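Local atomic coordinates of particle-associated glycoside hydrolase (Acinetobacter phage Fri1, PDB entry 6C72), a protein that probably depolymerises the capsular polysaccharide of Acinetobacter baumannii as a phage tailspike glycosidase, so that the virus can reach and enter its host. Residues A53-D58 / W81-H86; D66-I71 / Q114-Y119. All blocks are in the same frame, centred on the assembly; numbering follows the deposited sequence.

Interaction 1. Residues A53-D58 / W81-H86; sequences ATYLWD and WLLQVH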
ATOM      1  N   ALA A  53      37.654 -15.945 -24.108  1.00 41.57           N
ATOM      2  CA  ALA A  53      37.446 -14.504 -24.116  1.00 39.79           C
ATOM      3  C   ALA A  53      38.095 -13.895 -25.356  1.00 41.60           C
ATOM      4  O   ALA A  53      38.714 -14.587 -26.173  1.00 44.17           O
ATOM      5  CB  ALA A  53      37.981 -13.874 -22.831  1.00 37.52           C
ATOM      6  N   THR A  54      37.917 -12.583 -25.496  1.00 57.51           N
ATOM      7  CA  THR A  54      38.453 -11.800 -26.599  1.00 59.97           C
ATOM      8  C   THR A  54      39.419 -10.760 -26.054  1.00 61.57           C
ATOM      9  O   THR A  54      39.133 -10.100 -25.050  1.00 61.90           O
ATOM     10  CB  THR A  54      37.330 -11.126 -27.388  1.00 61.79           C
ATOM     11  OG1 THR A  54      36.503 -12.138 -27.970  1.00 60.52           O
ATOM     12  CG2 THR A  54      37.886 -10.253 -28.493  1.00 64.89           C
ATOM     13  N   TYR A  55      40.548 -10.601 -26.735  1.00 47.43           N
ATOM     14  CA  TYR A  55      41.623  -9.736 -26.278  1.00 49.13           C
ATOM     15  C   TYR A  55      42.067  -8.804 -27.394  1.00 52.65           C
ATOM     16  O   TYR A  55      41.889  -9.091 -28.581  1.00 52.92           O
ATOM     17  CB  TYR A  55      42.814 -10.562 -25.783  1.00 46.82           C
ATOM     18  CG  TYR A  55      42.470 -11.511 -24.656  1.00 43.58           C
ATOM     19  CD1 TYR A  55      41.892 -12.752 -24.912  1.00 41.79           C
ATOM     20  CD2 TYR A  55      42.738 -11.172 -23.331  1.00 42.68           C
ATOM     21  CE1 TYR A  55      41.574 -13.623 -23.882  1.00 39.61           C
ATOM     22  CE2 TYR A  55      42.436 -12.040 -22.295  1.00 40.42           C
ATOM     23  CZ  TYR A  55      41.852 -13.261 -22.581  1.00 39.06           C
ATOM     24  OH  TYR A  55      41.550 -14.121 -21.559  1.00 37.49           O
ATOM     25  N   LEU A  56      42.643  -7.671 -26.993  1.00 48.67           N
ATOM     26  CA  LEU A  56      43.237  -6.709 -27.911  1.00 51.41           C
ATOM     27  C   LEU A  56      44.716  -6.541 -27.579  1.00 51.01           C
ATOM     28  O   LEU A  56      45.092  -6.388 -26.412  1.00 49.44           O
ATOM     29  CB  LEU A  56      42.526  -5.351 -27.841  1.00 54.32           C
ATOM     30  CG  LEU A  56      41.081  -5.275 -28.341  1.00 54.92           C
ATOM     31  CD1 LEU A  56      40.580  -3.831 -28.332  1.00 58.61           C
ATOM     32  CD2 LEU A  56      40.961  -5.881 -29.726  1.00 54.26           C
ATOM     33  N   TRP A  57      45.550  -6.554 -28.610  1.00 47.92           N
ATOM     34  CA  TRP A  57      46.993  -6.524 -28.417  1.00 46.84           C
ATOM     35  C   TRP A  57      47.469  -5.106 -28.127  1.00 48.28           C
ATOM     36  O   TRP A  57      47.125  -4.168 -28.849  1.00 51.14           O
ATOM     37  CB  TRP A  57      47.689  -7.083 -29.660  1.00 47.13           C
ATOM     38  CG  TRP A  57      49.179  -6.993 -29.637  1.00 46.82           C
ATOM     39  CD1 TRP A  57      49.962  -6.219 -30.444  1.00 49.68           C
ATOM     40  CD2 TRP A  57      50.073  -7.702 -28.769  1.00 45.09           C
ATOM     41  NE1 TRP A  57      51.286  -6.403 -30.131  1.00 49.68           N
ATOM     42  CE2 TRP A  57      51.383  -7.305 -29.103  1.00 46.94           C
ATOM     43  CE3 TRP A  57      49.891  -8.630 -27.741  1.00 42.61           C
ATOM     44  CZ2 TRP A  57      52.511  -7.809 -28.447  1.00 46.37           C
ATOM     45  CZ3 TRP A  57      51.005  -9.128 -27.090  1.00 42.20           C
ATOM     46  CH2 TRP A  57      52.302  -8.717 -27.444  1.00 44.05           C
ATOM     47  N   ASP A  58      48.241  -4.948 -27.055  1.00 55.72           N
ATOM     48  CA  ASP A  58      48.911  -3.690 -26.739  1.00 56.44           C
ATOM     49  C   ASP A  58      50.403  -3.990 -26.696  1.00 54.25           C
ATOM     50  O   ASP A  58      50.880  -4.659 -25.773  1.00 51.39           O
ATOM     51  CB  ASP A  58      48.412  -3.097 -25.416  1.00 55.70           C
ATOM     52  CG  ASP A  58      48.880  -1.652 -25.196  1.00 56.62           C
ATOM     53  OD1 ASP A  58      49.525  -1.069 -26.097  1.00 58.09           O
ATOM     54  OD2 ASP A  58      48.588  -1.087 -24.119  1.00 55.58           O
ATOM     55  N   TRP A  81      47.957  -8.908 -24.067  1.00 40.47           N
ATOM     56  CA  TRP A  81      46.616  -9.023 -24.608  1.00 41.79           C
ATOM     57  C   TRP A  81      45.641  -8.508 -23.565  1.00 41.47           C
ATOM     58  O   TRP A  81      45.641  -8.975 -22.419  1.00 39.05           O
ATOM     59  CB  TRP A  81      46.294 -10.469 -24.976  1.00 40.12           C
ATOM     60  CG  TRP A  81      47.172 -11.005 -26.056  1.00 40.75           C
ATOM     61  CD1 TRP A  81      48.310 -11.736 -25.897  1.00 39.41           C
ATOM     62  CD2 TRP A  81      46.992 -10.836 -27.470  1.00 43.28           C
ATOM     63  NE1 TRP A  81      48.846 -12.043 -27.125  1.00 40.86           N
ATOM     64  CE2 TRP A  81      48.058 -11.499 -28.106  1.00 43.06           C
ATOM     65  CE3 TRP A  81      46.033 -10.187 -28.259  1.00 45.79           C
ATOM     66  CZ2 TRP A  81      48.191 -11.538 -29.496  1.00 45.06           C
ATOM     67  CZ3 TRP A  81      46.170 -10.225 -29.643  1.00 47.35           C
ATOM     68  CH2 TRP A  81      47.235 -10.898 -30.243  1.00 46.95           C
ATOM     69  N   LEU A  82      44.818  -7.547 -23.965  1.00 38.42           N
ATOM     70  CA  LEU A  82      43.915  -6.861 -23.054  1.00 38.97           C
ATOM     71  C   LEU A  82      42.500  -7.402 -23.214  1.00 39.07           C
ATOM     72  O   LEU A  82      41.949  -7.425 -24.324  1.00 41.44           O
ATOM     73  CB  LEU A  82      43.939  -5.354 -23.292  1.00 42.80           C
ATOM     74  CG  LEU A  82      45.317  -4.712 -23.150  1.00 42.21           C
ATOM     75  CD1 LEU A  82      45.200  -3.205 -23.212  1.00 45.33           C
ATOM     76  CD2 LEU A  82      46.012  -5.172 -21.865  1.00 38.08           C
ATOM     77  N   LEU A  83      41.926  -7.835 -22.097  1.00 44.65           N
ATOM     78  CA  LEU A  83      40.593  -8.415 -22.083  1.00 43.79           C
ATOM     79  C   LEU A  83      39.551  -7.408 -22.558  1.00 47.43           C
ATOM     80  O   LEU A  83      39.575  -6.237 -22.167  1.00 50.11           O
ATOM     81  CB  LEU A  83      40.266  -8.857 -20.656  1.00 41.09           C
ATOM     82  CG  LEU A  83      38.917  -9.537 -20.465  1.00 39.79           C
ATOM     83  CD1 LEU A  83      38.965 -10.895 -21.170  1.00 37.82           C
ATOM     84  CD2 LEU A  83      38.549  -9.647 -18.992  1.00 38.55           C
ATOM     85  N   GLN A  84      38.608  -7.874 -23.385  1.00 56.56           N
ATOM     86  CA  GLN A  84      37.472  -7.071 -23.830  1.00 58.89           C
ATOM     87  C   GLN A  84      36.208  -7.663 -23.232  1.00 56.13           C
ATOM     88  O   GLN A  84      35.788  -8.759 -23.618  1.00 53.57           O
ATOM     89  CB  GLN A  84      37.360  -7.012 -25.351  1.00 60.14           C
ATOM     90  CG  GLN A  84      38.577  -6.443 -26.059  1.00 62.64           C
ATOM     91  CD  GLN A  84      38.930  -5.018 -25.623  1.00 65.98           C
ATOM     92  OE1 GLN A  84      40.071  -4.748 -25.241  1.00 66.49           O
ATOM     93  NE2 GLN A  84      37.960  -4.102 -25.698  1.00 67.98           N
ATOM     94  N   VAL A  85      35.601  -6.943 -22.306  1.00 33.75           N
ATOM     95  CA  VAL A  85      34.334  -7.351 -21.716  1.00 33.26           C
ATOM     96  C   VAL A  85      33.205  -6.820 -22.581  1.00 35.76           C
ATOM     97  O   VAL A  85      33.135  -5.617 -22.859  1.00 37.20           O
ATOM     98  CB  VAL A  85      34.199  -6.824 -20.278  1.00 31.60           C
ATOM     99  CG1 VAL A  85      32.810  -7.156 -19.733  1.00 31.53           C
ATOM    100  CG2 VAL A  85      35.292  -7.392 -19.391  1.00 29.76           C
ATOM    101  N   HIS A  86      32.299  -7.699 -22.982  1.00 57.26           N
ATOM    102  CA  HIS A  86      31.170  -7.284 -23.794  1.00 58.24           C
ATOM    103  C   HIS A  86      29.884  -7.384 -22.985  1.00 56.71           C
ATOM    104  O   HIS A  86      29.766  -8.208 -22.073  1.00 54.35           O
ATOM    105  CB  HIS A  86      31.069  -8.131 -25.068  1.00 57.77           C
ATOM    106  CG  HIS A  86      32.260  -8.017 -25.973  1.00 59.33           C
ATOM    107  ND1 HIS A  86      33.252  -8.975 -26.024  1.00 57.51           N
ATOM    108  CD2 HIS A  86      32.615  -7.062 -26.868  1.00 62.64           C
ATOM    109  CE1 HIS A  86      34.170  -8.611 -26.903  1.00 59.45           C
ATOM    110  NE2 HIS A  86      33.808  -7.454 -27.429  1.00 62.65           N
TER
HETATM  111  O   HOH W   1      35.909 -11.366 -23.525  1.00 32.93           O
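Leu56 and Leu82 form the hydrogen-bonded pair of a short antiparallel ladder between residues 53-58 and 81-86. Leu82 N gives to Leu56 O at 2.7 Å and Leu56 N returns the bond to Leu82 O; two residues farther along the ladder, Gln84 N donates to Thr54 O at 2.8 Å. Leu82 O also receives a CA-H...O contact from Tyr55 CA at 3.0 Å, as is usual beside an antiparallel pair. Water 1 continues the backbone link, accepting from Thr54 N and donating to Gln84 O.

Leu56 and Leu82 project from one face of the sheet. The non-hydrogen-bonded pairs, Tyr55 with Leu83 and Trp57 with Trp81, project from the opposite one, where large apolar groups suit a buried layer. Trp57, its CG anti to the backbone N (chi1 175°), lays CE3 over the centre of the Trp81 indole, 3.4 Å from Trp81 CE2, with the two planes inclined at 52°. Trp57 CB makes a separate CH-pi contact over the six-membered ring of Trp81. Leu83 turns CD1 back to Ala53 CB, 3.5 Å away, and to Tyr55 CE2; alanine is small enough for this close approach.

Val30 O accepts from Trp81 NE1, satisfying the buried indole N-H. Helix 24-27 packs on Tyr55 and Trp81 through Leu27, while strands 38-41 and 70-72 flank the pair in the mixed N-terminal sheet.

Interaction 2. Residues D66-I71 / Q114-Y119; sequences DGLSVI and QKCVDY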
ATOM      1  N   ASP A  66      47.626  -9.997 -14.532  1.00 38.11           N
ATOM      2  CA  ASP A  66      46.648 -10.256 -13.488  1.00 38.62           C
ATOM      3  C   ASP A  66      45.796 -11.484 -13.789  1.00 36.75           C
ATOM      4  O   ASP A  66      44.865 -11.783 -13.029  1.00 36.23           O
ATOM      5  CB  ASP A  66      45.755  -9.028 -13.308  1.00 38.86           C
ATOM      6  CG  ASP A  66      44.816  -8.822 -14.484  1.00 36.94           C
ATOM      7  OD1 ASP A  66      45.091  -9.355 -15.585  1.00 35.80           O
ATOM      8  OD2 ASP A  66      43.789  -8.138 -14.315  1.00 36.45           O
ATOM      9  N   GLY A  67      46.102 -12.204 -14.868  1.00 38.74           N
ATOM     10  CA  GLY A  67      45.326 -13.369 -15.251  1.00 36.78           C
ATOM     11  C   GLY A  67      43.888 -13.065 -15.612  1.00 35.79           C
ATOM     12  O   GLY A  67      43.063 -13.980 -15.639  1.00 34.10           O
ATOM     13  N   LEU A  68      43.570 -11.799 -15.902  1.00 37.35           N
ATOM     14  CA  LEU A  68      42.210 -11.362 -16.187  1.00 36.81           C
ATOM     15  C   LEU A  68      42.201 -10.265 -17.248  1.00 37.47           C
ATOM     16  O   LEU A  68      41.900 -10.529 -18.418  1.00 37.25           O
ATOM     17  CB  LEU A  68      41.544 -10.875 -14.898  1.00 36.32           C
ATOM     18  CG  LEU A  68      40.200 -10.148 -14.933  1.00 35.36           C
ATOM     19  CD1 LEU A  68      39.151 -10.955 -15.645  1.00 34.24           C
ATOM     20  CD2 LEU A  68      39.771  -9.842 -13.518  1.00 35.01           C
ATOM     21  N   SER A  69      42.547  -9.037 -16.859  1.00 31.85           N
ATOM     22  CA  SER A  69      42.500  -7.919 -17.792  1.00 33.04           C
ATOM     23  C   SER A  69      43.788  -7.749 -18.591  1.00 33.48           C
ATOM     24  O   SER A  69      43.744  -7.252 -19.724  1.00 35.41           O
ATOM     25  CB  SER A  69      42.202  -6.619 -17.038  1.00 33.47           C
ATOM     26  OG  SER A  69      43.278  -6.269 -16.193  1.00 32.93           O
ATOM     27  N   VAL A  70      44.928  -8.151 -18.031  1.00 38.45           N
ATOM     28  CA  VAL A  70      46.227  -7.991 -18.669  1.00 38.76           C
ATOM     29  C   VAL A  70      46.875  -9.366 -18.769  1.00 38.05           C
ATOM     30  O   VAL A  70      47.206  -9.975 -17.744  1.00 38.26           O
ATOM     31  CB  VAL A  70      47.128  -7.020 -17.889  1.00 39.29           C
ATOM     32  CG1 VAL A  70      48.517  -6.959 -18.503  1.00 39.66           C
ATOM     33  CG2 VAL A  70      46.509  -5.640 -17.864  1.00 40.14           C
ATOM     34  N   ILE A  71      47.077  -9.843 -19.996  1.00 32.19           N
ATOM     35  CA  ILE A  71      47.753 -11.109 -20.255  1.00 32.83           C
ATOM     36  C   ILE A  71      49.104 -10.768 -20.883  1.00 34.32           C
ATOM     37  O   ILE A  71      49.194 -10.450 -22.076  1.00 35.06           O
ATOM     38  CB  ILE A  71      46.918 -12.036 -21.150  1.00 32.85           C
ATOM     39  CG1 ILE A  71      45.530 -12.268 -20.539  1.00 31.69           C
ATOM     40  CG2 ILE A  71      47.625 -13.367 -21.367  1.00 34.15           C
ATOM     41  CD1 ILE A  71      45.558 -12.805 -19.106  1.00 31.30           C
ATOM     42  N   GLN A 114      37.444 -11.751  -6.421  1.00 31.50           N
ATOM     43  CA  GLN A 114      37.575 -10.350  -6.043  1.00 31.70           C
ATOM     44  C   GLN A 114      38.137  -9.532  -7.193  1.00 31.95           C
ATOM     45  O   GLN A 114      37.776  -8.364  -7.368  1.00 31.68           O
ATOM     46  CB  GLN A 114      38.460 -10.215  -4.807  1.00 32.93           C
ATOM     47  CG  GLN A 114      38.382  -8.833  -4.177  1.00 33.22           C
ATOM     48  CD  GLN A 114      36.979  -8.504  -3.699  1.00 32.29           C
ATOM     49  OE1 GLN A 114      36.435  -9.182  -2.825  1.00 32.19           O
ATOM     50  NE2 GLN A 114      36.371  -7.483  -4.295  1.00 31.76           N
ATOM     51  N   LYS A 115      39.046 -10.120  -7.972  1.00 38.69           N
ATOM     52  CA  LYS A 115      39.568  -9.436  -9.151  1.00 39.11           C
ATOM     53  C   LYS A 115      38.452  -9.125 -10.137  1.00 38.98           C
ATOM     54  O   LYS A 115      38.434  -8.054 -10.757  1.00 39.73           O
ATOM     55  CB  LYS A 115      40.639 -10.292  -9.818  1.00 39.17           C
ATOM     56  CG  LYS A 115      42.027 -10.017  -9.397  1.00 39.85           C
ATOM     57  CD  LYS A 115      42.960 -10.593 -10.456  1.00 40.02           C
ATOM     58  CE  LYS A 115      44.073 -11.424  -9.850  1.00 40.20           C
ATOM     59  NZ  LYS A 115      45.098 -10.517  -9.269  1.00 41.18           N
ATOM     60  N   CYS A 116      37.527 -10.067 -10.316  1.00 33.92           N
ATOM     61  CA  CYS A 116      36.434  -9.859 -11.256  1.00 34.27           C
ATOM     62  C   CYS A 116      35.517  -8.729 -10.792  1.00 34.40           C
ATOM     63  O   CYS A 116      35.170  -7.835 -11.574  1.00 35.45           O
ATOM     64  CB  CYS A 116      35.648 -11.164 -11.440  1.00 33.88           C
ATOM     65  SG  CYS A 116      36.628 -12.516 -12.180  1.00 34.24           S
ATOM     66  N   VAL A 117      35.124  -8.744  -9.519  1.00 29.71           N
ATOM     67  CA  VAL A 117      34.239  -7.696  -9.016  1.00 29.55           C
ATOM     68  C   VAL A 117      34.932  -6.342  -9.100  1.00 30.59           C
ATOM     69  O   VAL A 117      34.333  -5.349  -9.534  1.00 31.12           O
ATOM     70  CB  VAL A 117      33.789  -8.016  -7.576  1.00 29.43           C
ATOM     71  CG1 VAL A 117      32.950  -6.893  -7.010  1.00 30.19           C
ATOM     72  CG2 VAL A 117      33.056  -9.337  -7.530  1.00 28.73           C
ATOM     73  N   ASP A 118      36.211  -6.290  -8.698  1.00 36.48           N
ATOM     74  CA  ASP A 118      36.973  -5.046  -8.730  1.00 37.65           C
ATOM     75  C   ASP A 118      37.135  -4.509 -10.143  1.00 38.07           C
ATOM     76  O   ASP A 118      37.045  -3.297 -10.363  1.00 39.13           O
ATOM     77  CB  ASP A 118      38.350  -5.241  -8.100  1.00 37.86           C
ATOM     78  CG  ASP A 118      38.292  -5.372  -6.593  1.00 38.32           C
ATOM     79  OD1 ASP A 118      37.176  -5.332  -6.026  1.00 38.49           O
ATOM     80  OD2 ASP A 118      39.376  -5.461  -5.972  1.00 38.78           O
ATOM     81  N   TYR A 119      37.394  -5.387 -11.113  1.00 31.44           N
ATOM     82  CA  TYR A 119      37.625  -4.907 -12.471  1.00 31.78           C
ATOM     83  C   TYR A 119      36.335  -4.400 -13.112  1.00 32.24           C
ATOM     84  O   TYR A 119      36.348  -3.377 -13.811  1.00 33.70           O
ATOM     85  CB  TYR A 119      38.265  -6.002 -13.322  1.00 32.26           C
ATOM     86  CG  TYR A 119      38.498  -5.562 -14.745  1.00 32.83           C
ATOM     87  CD1 TYR A 119      39.439  -4.589 -15.045  1.00 33.62           C
ATOM     88  CD2 TYR A 119      37.754  -6.099 -15.784  1.00 33.89           C
ATOM     89  CE1 TYR A 119      39.654  -4.170 -16.342  1.00 35.17           C
ATOM     90  CE2 TYR A 119      37.965  -5.692 -17.092  1.00 35.50           C
ATOM     91  CZ  TYR A 119      38.922  -4.729 -17.362  1.00 36.11           C
ATOM     92  OH  TYR A 119      39.127  -4.315 -18.655  1.00 37.21           O
TER
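Ser69 offers a methylene, not its hydroxyl, to Tyr119: CB sits over one face of the phenol ring, offset toward the rim, in a CH-pi contact 3.9 Å from the centroid. The hydroxyl, with OG between the backbone N and the carbonyl carbon (chi1 67°), donates to Asp66 OD2 at 2.7 Å.

That carboxylate ties together residues 66-70. Ser69 N reaches OD2 through the syn lone pair, while Leu68 N and Val70 N approach OD1 from opposite faces of its plane, the latter at 2.7 Å. Aspartate suits this place because its two oxygens can take four donors from the next few residues. Gly67, at positive phi, eases the turn.

Leu68, its backbone N held by Asp66, points toward the helix, its CD2 lying 3.6 Å from the carbonyl Lys115 O and touching Cys116 SG and Tyr119 CB. The aliphatic part of Lys115 passes Asp66 O, with CE at 3.3 Å. Leu90 and Ala95 also pack against Leu68 and Cys116.

The loop contains an Asx turn (OD1 to Leu68 N) and an Asx motif (OD2 to Ser69 N), and docks the mixed sheet on helix 110-122, between the first parallel strands, 89-91 and 126-129, of the beta-helix typical of tailspike depolymerases.

How the interactions relate
Interactions 1 and 2 have centres 12 Å apart and interlock along the chain in the order 53-58, 66-71, 81-86, 114-119. Strands 80-83 and 70-72 are neighbours in the mixed N-terminal sheet, with Trp81 N probably bonded to Ile71 O and Leu83 N to Ser69 O. Tyr55 CE2 also packs on Ile71 CG1, 3.6 Å away. Interaction 1 thus lies within the sheet, whereas interaction 2 runs from the loop that leads into edge strand 70-72, outermost within this chain, to helix 110-122. Together they connect the interior of the small N-terminal domain with the helix at the N-terminal start of the long beta-helical body of the trimeric spike.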